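Local coordinates for phosphoglycolate phosphatase (Thermoplasma acidophilum, PDB 1L6R), which catalyses the magnesium-dependent dephosphorylation of 2-phosphoglycolate to glycolate and also, less efficiently, releases phosphate from inorganic pyrophosphate, at residues 166-169 and 170-173. The protein carries 1 engineered substitution. Sequence-based numbering, arbitrary orientation.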
ATOM      1  N   SER A 166     -11.118 -13.437   9.035  1.00 19.41           N
ATOM      2  CA  SER A 166     -10.900 -14.486   8.039  1.00 20.03           C
ATOM      3  C   SER A 166     -11.753 -14.234   6.802  1.00 19.73           C
ATOM      4  O   SER A 166     -12.512 -15.104   6.358  1.00 21.03           O
ATOM      5  CB  SER A 166     -11.231 -15.861   8.630  1.00 21.64           C
ATOM      6  OG  SER A 166     -10.385 -16.154   9.728  1.00 25.44           O
ATOM      7  N   LEU A 167     -11.612 -13.038   6.237  1.00 18.53           N
ATOM      8  CA  LEU A 167     -12.375 -12.639   5.063  1.00 18.76           C
ATOM      9  C   LEU A 167     -11.546 -12.574   3.789  1.00 18.48           C
ATOM     10  O   LEU A 167     -10.316 -12.578   3.826  1.00 19.71           O
ATOM     11  CB  LEU A 167     -12.979 -11.247   5.288  1.00 19.64           C
ATOM     12  CG  LEU A 167     -13.901 -11.035   6.486  1.00 19.97           C
ATOM     13  CD1 LEU A 167     -14.296  -9.568   6.576  1.00 21.08           C
ATOM     14  CD2 LEU A 167     -15.132 -11.904   6.329  1.00 21.53           C
ATOM     15  N   GLU A 168     -12.246 -12.522   2.660  1.00 18.31           N
ATOM     16  CA  GLU A 168     -11.604 -12.354   1.364  1.00 18.01           C
ATOM     17  C   GLU A 168     -11.736 -10.850   1.121  1.00 17.63           C
ATOM     18  O   GLU A 168     -12.624 -10.201   1.685  1.00 17.34           O
ATOM     19  CB  GLU A 168     -12.351 -13.129   0.275  1.00 20.77           C
ATOM     20  CG  GLU A 168     -12.286 -14.643   0.418  1.00 24.83           C
ATOM     21  CD  GLU A 168     -10.860 -15.164   0.471  1.00 27.38           C
ATOM     22  OE1 GLU A 168     -10.019 -14.691  -0.326  1.00 28.37           O
ATOM     23  OE2 GLU A 168     -10.583 -16.053   1.306  1.00 31.19           O
ATOM     24  N   TYR A 169     -10.871 -10.286   0.289  1.00 17.55           N
ATOM     25  CA  TYR A 169     -10.934  -8.856   0.025  1.00 16.22           C
ATOM     26  C   TYR A 169     -12.281  -8.400  -0.528  1.00 16.01           C
ATOM     27  O   TYR A 169     -12.752  -7.310  -0.191  1.00 16.28           O
ATOM     28  CB  TYR A 169      -9.826  -8.436  -0.951  1.00 15.52           C
ATOM     29  CG  TYR A 169      -8.447  -8.288  -0.335  1.00 14.72           C
ATOM     30  CD1 TYR A 169      -8.203  -7.364   0.690  1.00 14.43           C
ATOM     31  CD2 TYR A 169      -7.369  -9.030  -0.819  1.00 14.50           C
ATOM     32  CE1 TYR A 169      -6.911  -7.184   1.212  1.00 13.13           C
ATOM     33  CE2 TYR A 169      -6.080  -8.856  -0.309  1.00 13.02           C
ATOM     34  CZ  TYR A 169      -5.858  -7.935   0.700  1.00 12.29           C
ATOM     35  OH  TYR A 169      -4.574  -7.754   1.161  1.00 15.44           O
ATOM     36  N   ASP A 170     -12.901  -9.221  -1.375  1.00 16.77           N
ATOM     37  CA  ASP A 170     -14.186  -8.864  -1.976  1.00 17.79           C
ATOM     38  C   ASP A 170     -15.355  -8.870  -0.997  1.00 17.28           C
ATOM     39  O   ASP A 170     -16.474  -8.507  -1.366  1.00 18.56           O
ATOM     40  CB  ASP A 170     -14.497  -9.768  -3.183  1.00 21.87           C
ATOM     41  CG  ASP A 170     -14.634 -11.236  -2.813  0.72 23.94           C
ATOM     42  OD1 ASP A 170     -14.936 -12.043  -3.720  0.39 26.24           O
ATOM     43  OD2 ASP A 170     -14.441 -11.594  -1.632  0.42 25.23           O
ATOM     44  N   GLU A 171     -15.088  -9.274   0.243  1.00 16.73           N
ATOM     45  CA  GLU A 171     -16.114  -9.285   1.291  1.00 16.20           C
ATOM     46  C   GLU A 171     -15.974  -8.035   2.165  1.00 16.28           C
ATOM     47  O   GLU A 171     -16.694  -7.862   3.147  1.00 16.27           O
ATOM     48  CB  GLU A 171     -15.976 -10.527   2.175  1.00 16.84           C
ATOM     49  CG  GLU A 171     -16.246 -11.845   1.444  1.00 18.13           C
ATOM     50  CD  GLU A 171     -16.063 -13.057   2.343  1.00 18.99           C
ATOM     51  OE1 GLU A 171     -14.957 -13.239   2.896  1.00 19.47           O
ATOM     52  OE2 GLU A 171     -17.035 -13.832   2.501  1.00 21.92           O
ATOM     53  N   ILE A 172     -15.043  -7.162   1.793  1.00 15.35           N
ATOM     54  CA  ILE A 172     -14.800  -5.936   2.539  1.00 13.78           C
ATOM     55  C   ILE A 172     -15.125  -4.718   1.681  1.00 13.77           C
ATOM     56  O   ILE A 172     -14.755  -4.649   0.506  1.00 13.51           O
ATOM     57  CB  ILE A 172     -13.309  -5.841   2.970  1.00 13.91           C
ATOM     58  CG1 ILE A 172     -12.969  -6.997   3.916  1.00 14.79           C
ATOM     59  CG2 ILE A 172     -13.025  -4.484   3.612  1.00 13.84           C
ATOM     60  CD1 ILE A 172     -11.493  -7.127   4.219  1.00 16.28           C
ATOM     61  N   LEU A 173     -15.828  -3.763   2.276  1.00 12.94           N
ATOM     62  CA  LEU A 173     -16.167  -2.518   1.608  1.00 13.31           C
ATOM     63  C   LEU A 173     -15.437  -1.408   2.354  1.00 12.55           C
ATOM     64  O   LEU A 173     -15.513  -1.335   3.584  1.00 13.09           O
ATOM     65  CB  LEU A 173     -17.683  -2.255   1.676  1.00 12.74           C
ATOM     66  CG  LEU A 173     -18.137  -0.833   1.310  1.00 13.85           C
ATOM     67  CD1 LEU A 173     -17.875  -0.556  -0.184  1.00 14.09           C
ATOM     68  CD2 LEU A 173     -19.621  -0.679   1.623  1.00 13.89           C
TER
HETATM   69  O   HOH W   1     -14.357 -15.612   3.951  1.00 29.67           O
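A short 3-10 turn carries the chain from the loop behind helix 154-164 into strand 172-175, and the contact between 166-169 and 170-173 is its internal bonding, closed by the carboxylate of Glu171. Two successive backbone bonds, each spanning three residues, define the turn: Glu171 N to Glu168 O and Ile172 N to Tyr169 O, both 3.0 Å. The side chain of Glu171 bonds back to the same residue that accepts its amide. Its CG stands beside the backbone N (chi1 -65°) and the chain runs extended past CG, bringing OE1 to 2.8 Å from Glu168 N. That bond is nearly straight, 164° at the hydrogen, and uses the anti lone pair, the one turned away from OE2. OE1 also accepts from a water, 2.7 Å from the water oxygen, which donates as well to Ser166 O; two donors, Glu168 N and the water, therefore grip Glu171 OE1, while OE2 makes a weak, long ion pair with Arg6. Leu167 lies against the carboxylate, its CD2 3.7 Å from Glu171 OE1, and its other methyl, CD1, meets Ile172 CG1 at 3.9 Å. On Asp170, CG sits between backbone N and carbonyl carbon (chi1 62°), which swings OD2 back to 3.2 Å from Glu168 CB. With an alanine in place of Glu171, Glu168 N and the bridging water would probably lose their shared acceptor, and the loop before the turn would be less firmly held. Upstream, Ser166 ends helix 154-164 as the C-prime residue of a Schellman motif, and Tyr169 reaches back to that helix through a hydrogen bond to Asn159 and a cation-pi contact with Lys162. Downstream, the turn delivers strand 172-175 into the mixed sheet of this HAD-superfamily hydrolase, between parallel strands 7-11 and 190-193.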